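Local coordinates for fucolectin-related protein (Streptococcus pneumoniae, PDB 2WMF), which hydrolyses carbohydrate antigens of the host, probably of the blood group type, as a family 98 glycoside hydrolase, at residues 42-47 / 76-81; 55-60 / 301-306. All coordinates share one frame; numbering follows the deposited sequence.

Contact 1. Residues 42-47 / 76-81; sequences SPLYGN and IELHPA
Tyr45 and His79 cross at a slant, CD1 of Tyr45 lying 3.6 Å from CB of His79. Their ring planes differ by 29° and are displaced enough, with centroids 5.5 Å apart, that little of one lies over the other. Along the same face, Pro43 CB lies against the carboxylate carbon CD of Glu77 at 3.8 Å. Glu77 reaches this far because its CG stands anti to the backbone N (chi1 161°) and the chain runs on extended. A water donates to OE2 of Glu77 at 2.6 Å and also bonds the hydroxyl of Tyr45, which links two side chains that do not bond directly; it sits at the edge of the His79 ring, while Glu77 OE1 is held by Asn291 of the eighth strand. On the other face, Leu44 CD1 packs on Ile76 CG2 at 3.7 Å. This is the first strand pair of a closed eight-stranded parallel (beta/alpha)8 barrel, and its connection through helix 59-64 forms a beta-alpha-beta crossover. Pro43, Tyr45, Glu77 and His79 face inward, whereas Leu44 and Ile76 meet Leu59 and Ala62 of that helix. Four backbone hydrogen bonds fix the parallel register, the straightest running from Leu44 N to Glu77 O at 2.8 Å. The last, Gly46 N to His79 O, extends the pairing one residue beyond the end of strand 39-45. There Ala81 N donates to His79 ND1 at 3.1 Å, a bent bond from a donor tilted out of the ring plane that probably helps set the imidazole's turn, and Ala81 CB comes to the edge of the Tyr45 ring.

Contact 2. Residues 55-60 / 301-306; sequences WGNTLK and TNDVPT
Thr58 OG1 donates to OD2 of Asp303 at 2.6 Å, the shortest polar bond between the two segments, while the backbone N of the same threonine donates to OD1 of Asp303 at 2.8 Å. Both oxygens of the carboxylate are met on their syn sides, the donors lying somewhat out of its plane, so one residue grips it at two points and fixes its rotation. The hydroxyl can do this while serving as N-cap of helix 59-64, because OG1 sits between the backbone N and the carbonyl carbon (chi1 65°) and there also accepts the N-H of Gly61. Asn57 lies next to Asp303, its amide nearly parallel to the carboxylate (4°) but displaced along it, the two side chains running antiparallel, side by side. Asn57 OD1 takes the Asp303 N-H at 3.0 Å in the carbonyl plane, and its ND2 binds Met300 O. Asn302 and Asp303 are the two central residues of a type I' turn from Thr301 to Val304, the tip of a short beta hairpin. At the first of them, Asn302 N donates almost linearly, at 177°, to Trp55 O over 2.9 Å. Gly56 lets the loop approach closely, its CA lying 3.4 Å from Asn302 OD1. A water bridges Gly56 O and, weakly, Asp303 OD2. On helix 506-517, Ala512 O accepts from Thr301 OG1, and Ser516 OG and Asn513 OD1 from Asn302 ND2. With two short bonds and a weak water on its carboxylate, and the N-terminal end of a helix nearby, Asp303 is probably favoured as the anion, tying the hairpin tip to the helix start.

In the fold
Helix 59-64 is common ground for the two contacts, whose centres lie about 11 Å apart. Contact 1 is wholly buried in the barrel wall, pairing its first two strands; contact 2 is partly buried and joins the loop before the helix to a distant hairpin after the eighth strand, 241 residues away. The first therefore rests on regular backbone pairing, with mainly apolar packing toward the helix and Glu77, His79 and the Tyr45 hydroxyl toward the interior, the second mostly on side chains bonding to backbone and to each other, with one backbone-to-backbone bond. They meet directly: Tyr45 and Trp55 pack edge-to-face and Leu44 touches Asn57, tying strand wall to loop.

Contact 1. Residues 42-47 / 76-81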
loop_
_atom_site.group_PDB
_atom_site.type_symbol
_atom_site.label_atom_id
_atom_site.label_comp_id
_atom_site.label_asym_id
_atom_site.label_seq_id
_atom_site.Cartn_x
_atom_site.Cartn_y
_atom_site.Cartn_z
ATOM N N SER A 42 0.902 -11.962 -1.341
ATOM C CA SER A 42 2.327 -12.253 -1.208
ATOM C C SER A 42 2.788 -13.029 -2.434
ATOM O O SER A 42 2.205 -14.050 -2.775
ATOM C CB SER A 42 2.625 -13.025 0.068
ATOM O OG SER A 42 2.050 -12.408 1.211
ATOM N N PRO A 43 3.821 -12.517 -3.142
ATOM C CA PRO A 43 4.190 -13.078 -4.425
ATOM C C PRO A 43 5.333 -14.097 -4.468
ATOM O O PRO A 43 6.332 -13.980 -3.719
ATOM C CB PRO A 43 4.616 -11.845 -5.222
ATOM C CG PRO A 43 5.236 -10.980 -4.187
ATOM C CD PRO A 43 4.575 -11.271 -2.872
ATOM N N LEU A 44 5.156 -15.079 -5.350
ATOM C CA LEU A 44 6.213 -16.017 -5.792
ATOM C C LEU A 44 6.470 -15.831 -7.315
ATOM O O LEU A 44 5.596 -15.433 -8.095
ATOM C CB LEU A 44 5.755 -17.466 -5.526
ATOM C CG LEU A 44 5.619 -17.877 -4.045
ATOM C CD1 LEU A 44 4.879 -19.263 -3.931
ATOM C CD2 LEU A 44 6.981 -17.860 -3.218
ATOM N N TYR A 45 7.683 -16.183 -7.738
ATOM C CA TYR A 45 8.193 -15.878 -9.082
ATOM C C TYR A 45 8.783 -17.134 -9.726
ATOM O O TYR A 45 9.563 -17.858 -9.098
ATOM C CB TYR A 45 9.245 -14.761 -9.019
ATOM C CG TYR A 45 8.630 -13.491 -8.508
ATOM C CD1 TYR A 45 8.115 -12.547 -9.361
ATOM C CD2 TYR A 45 8.527 -13.266 -7.148
ATOM C CE1 TYR A 45 7.507 -11.394 -8.869
ATOM C CE2 TYR A 45 7.914 -12.123 -6.640
ATOM C CZ TYR A 45 7.400 -11.189 -7.518
ATOM O OH TYR A 45 6.796 -10.036 -7.029
ATOM N N GLY A 46 8.420 -17.369 -10.989
ATOM C CA GLY A 46 8.922 -18.501 -11.737
ATOM C C GLY A 46 10.410 -18.446 -12.002
ATOM O O GLY A 46 10.981 -17.392 -12.226
ATOM N N ASN A 47 11.046 -19.598 -11.886
ATOM C CA ASN A 47 12.407 -19.824 -12.379
ATOM C C ASN A 47 12.317 -20.788 -13.556
ATOM O O ASN A 47 11.537 -21.731 -13.530
ATOM C CB ASN A 47 13.285 -20.432 -11.267
ATOM C CG ASN A 47 14.801 -20.319 -11.563
ATOM O OD1 ASN A 47 15.215 -19.581 -12.450
ATOM N ND2 ASN A 47 15.613 -21.030 -10.804
ATOM N N ILE A 76 -1.728 -16.026 -2.399
ATOM C CA ILE A 76 -0.420 -16.053 -3.019
ATOM C C ILE A 76 -0.509 -15.677 -4.502
ATOM O O ILE A 76 -1.312 -16.235 -5.280
ATOM C CB ILE A 76 0.250 -17.443 -2.881
ATOM C CG1 ILE A 76 0.346 -17.847 -1.400
ATOM C CG2 ILE A 76 1.623 -17.445 -3.561
ATOM C CD1 ILE A 76 1.122 -16.861 -0.504
ATOM N N GLU A 77 0.316 -14.714 -4.895
ATOM C CA GLU A 77 0.425 -14.301 -6.308
ATOM C C GLU A 77 1.497 -15.183 -6.970
ATOM O O GLU A 77 2.537 -15.460 -6.373
ATOM C CB GLU A 77 0.853 -12.822 -6.420
ATOM C CG GLU A 77 1.427 -12.480 -7.815
ATOM C CD GLU A 77 2.098 -11.134 -7.926
ATOM O OE1 GLU A 77 1.581 -10.159 -7.380
ATOM O OE2 GLU A 77 3.154 -11.020 -8.627
ATOM N N LEU A 78 1.172 -15.684 -8.159
ATOM C CA LEU A 78 2.070 -16.505 -8.938
ATOM C C LEU A 78 2.438 -15.757 -10.194
ATOM O O LEU A 78 1.632 -15.593 -11.064
ATOM C CB LEU A 78 1.424 -17.851 -9.290
ATOM C CG LEU A 78 1.189 -18.801 -8.096
ATOM C CD1 LEU A 78 0.239 -19.954 -8.559
ATOM C CD2 LEU A 78 2.489 -19.393 -7.540
ATOM N N HIS A 79 3.691 -15.297 -10.253
ATOM C CA HIS A 79 4.218 -14.515 -11.357
ATOM C C HIS A 79 5.206 -15.398 -12.144
ATOM O O HIS A 79 6.184 -15.870 -11.583
ATOM C CB HIS A 79 4.961 -13.255 -10.840
ATOM C CG HIS A 79 5.212 -12.223 -11.906
ATOM N ND1 HIS A 79 5.594 -12.541 -13.198
ATOM C CD2 HIS A 79 5.124 -10.872 -11.863
ATOM C CE1 HIS A 79 5.706 -11.417 -13.899
ATOM N NE2 HIS A 79 5.410 -10.394 -13.116
ATOM N N PRO A 80 4.933 -15.629 -13.433
ATOM C CA PRO A 80 5.769 -16.581 -14.159
ATOM C C PRO A 80 7.214 -16.114 -14.320
ATOM O O PRO A 80 8.105 -16.953 -14.451
ATOM C CB PRO A 80 5.051 -16.730 -15.514
ATOM C CG PRO A 80 4.266 -15.437 -15.681
ATOM C CD PRO A 80 3.857 -15.060 -14.277
ATOM N N ALA A 81 7.436 -14.797 -14.297
ATOM C CA ALA A 81 8.802 -14.245 -14.164
ATOM C C ALA A 81 9.782 -14.882 -15.165
ATOM O O ALA A 81 9.577 -14.743 -16.358
ATOM C CB ALA A 81 9.299 -14.377 -12.714
HETATM O O HOH W 1 4.755 -8.982 -8.465
#

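Contact 2. Residues 55-60 / 301-306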
loop_
_atom_site.group_PDB
_atom_site.type_symbol
_atom_site.label_atom_id
_atom_site.label_comp_id
_atom_site.label_asym_id
_atom_site.label_seq_id
_atom_site.Cartn_x
_atom_site.Cartn_y
_atom_site.Cartn_z
ATOM N N TRP A 55 14.346 -17.079 -5.777
ATOM C CA TRP A 55 14.579 -16.643 -4.385
ATOM C C TRP A 55 14.543 -17.776 -3.353
ATOM O O TRP A 55 14.432 -17.551 -2.156
ATOM C CB TRP A 55 13.609 -15.484 -4.022
ATOM C CG TRP A 55 14.073 -14.157 -4.577
ATOM C CD1 TRP A 55 15.344 -13.666 -4.523
ATOM C CD2 TRP A 55 13.308 -13.213 -5.326
ATOM N NE1 TRP A 55 15.402 -12.442 -5.137
ATOM C CE2 TRP A 55 14.167 -12.160 -5.672
ATOM C CE3 TRP A 55 11.969 -13.148 -5.734
ATOM C CZ2 TRP A 55 13.724 -11.047 -6.356
ATOM C CZ3 TRP A 55 11.547 -12.050 -6.464
ATOM C CH2 TRP A 55 12.420 -11.015 -6.746
ATOM N N GLY A 56 14.715 -19.011 -3.826
ATOM C CA GLY A 56 14.799 -20.150 -2.929
ATOM C C GLY A 56 13.508 -20.528 -2.226
ATOM O O GLY A 56 13.522 -21.280 -1.263
ATOM N N ASN A 57 12.389 -20.000 -2.712
ATOM C CA ASN A 57 11.125 -20.194 -2.044
ATOM C C ASN A 57 10.351 -21.388 -2.599
ATOM O O ASN A 57 10.613 -21.887 -3.703
ATOM C CB ASN A 57 10.312 -18.886 -2.173
ATOM C CG ASN A 57 10.918 -17.728 -1.377
ATOM O OD1 ASN A 57 11.603 -17.958 -0.384
ATOM N ND2 ASN A 57 10.615 -16.483 -1.771
ATOM N N THR A 58 9.379 -21.827 -1.804
ATOM C CA THR A 58 8.397 -22.843 -2.227
ATOM C C THR A 58 6.963 -22.345 -1.972
ATOM O O THR A 58 6.759 -21.491 -1.138
ATOM C CB THR A 58 8.597 -24.193 -1.471
ATOM O OG1 THR A 58 8.351 -24.063 -0.045
ATOM C CG2 THR A 58 9.987 -24.718 -1.729
ATOM N N LEU A 59 5.974 -22.933 -2.655
ATOM C CA LEU A 59 4.573 -22.606 -2.391
ATOM C C LEU A 59 4.176 -22.968 -0.964
ATOM O O LEU A 59 3.523 -22.165 -0.260
ATOM C CB LEU A 59 3.672 -23.285 -3.426
ATOM C CG LEU A 59 2.198 -22.922 -3.386
ATOM C CD1 LEU A 59 1.986 -21.430 -3.570
ATOM C CD2 LEU A 59 1.484 -23.711 -4.497
ATOM N N LYS A 60 4.535 -24.193 -0.517
ATOM C CA LYS A 60 4.235 -24.614 0.837
ATOM C C LYS A 60 4.836 -23.623 1.857
ATOM O O LYS A 60 4.180 -23.211 2.810
ATOM C CB LYS A 60 4.759 -26.046 1.066
ATOM C CG LYS A 60 4.495 -26.584 2.432
ATOM C CD LYS A 60 4.689 -28.126 2.416
ATOM C CE LYS A 60 4.371 -28.716 3.750
ATOM N NZ LYS A 60 5.426 -28.385 4.749
ATOM N N THR A 301 12.961 -15.033 1.543
ATOM C CA THR A 301 13.960 -15.718 0.739
ATOM C C THR A 301 14.279 -17.030 1.460
ATOM O O THR A 301 14.294 -17.114 2.716
ATOM C CB THR A 301 15.265 -14.896 0.496
ATOM O OG1 THR A 301 15.960 -14.726 1.731
ATOM C CG2 THR A 301 14.926 -13.486 -0.221
ATOM N N ASN A 302 14.521 -18.049 0.662
ATOM C CA ASN A 302 14.836 -19.405 1.173
ATOM C C ASN A 302 13.802 -19.884 2.212
ATOM O O ASN A 302 14.125 -20.581 3.198
ATOM C CB ASN A 302 16.259 -19.428 1.738
ATOM C CG ASN A 302 17.291 -19.203 0.673
ATOM O OD1 ASN A 302 17.092 -19.587 -0.490
ATOM N ND2 ASN A 302 18.385 -18.534 1.038
ATOM N N ASP A 303 12.536 -19.525 1.947
ATOM C CA ASP A 303 11.402 -19.814 2.826
ATOM C C ASP A 303 11.506 -19.250 4.250
ATOM O O ASP A 303 10.778 -19.650 5.153
ATOM C CB ASP A 303 11.138 -21.340 2.847
ATOM C CG ASP A 303 10.357 -21.834 1.629
ATOM O OD1 ASP A 303 9.783 -21.017 0.884
ATOM O OD2 ASP A 303 10.289 -23.072 1.422
ATOM N N VAL A 304 12.369 -18.239 4.417
ATOM C CA VAL A 304 12.514 -17.513 5.666
ATOM C C VAL A 304 11.895 -16.113 5.527
ATOM O O VAL A 304 12.415 -15.276 4.782
ATOM C CB VAL A 304 13.988 -17.337 6.045
ATOM C CG1 VAL A 304 14.133 -16.614 7.411
ATOM C CG2 VAL A 304 14.679 -18.734 6.068
ATOM N N PRO A 305 10.754 -15.880 6.164
ATOM C CA PRO A 305 10.128 -14.545 6.052
ATOM C C PRO A 305 11.011 -13.456 6.620
ATOM O O PRO A 305 11.747 -13.685 7.576
ATOM C CB PRO A 305 8.812 -14.699 6.856
ATOM C CG PRO A 305 8.537 -16.175 6.883
ATOM C CD PRO A 305 9.911 -16.825 6.920
ATOM N N THR A 306 10.974 -12.291 5.994
ATOM C CA THR A 306 11.834 -11.180 6.369
ATOM C C THR A 306 11.214 -10.326 7.462
ATOM O O THR A 306 9.967 -10.346 7.669
ATOM C CB THR A 306 12.093 -10.277 5.143
ATOM O OG1 THR A 306 10.847 -9.667 4.761
ATOM C CG2 THR A 306 12.746 -11.020 3.966
HETATM O O HOH W 2 12.898 -23.656 0.118
#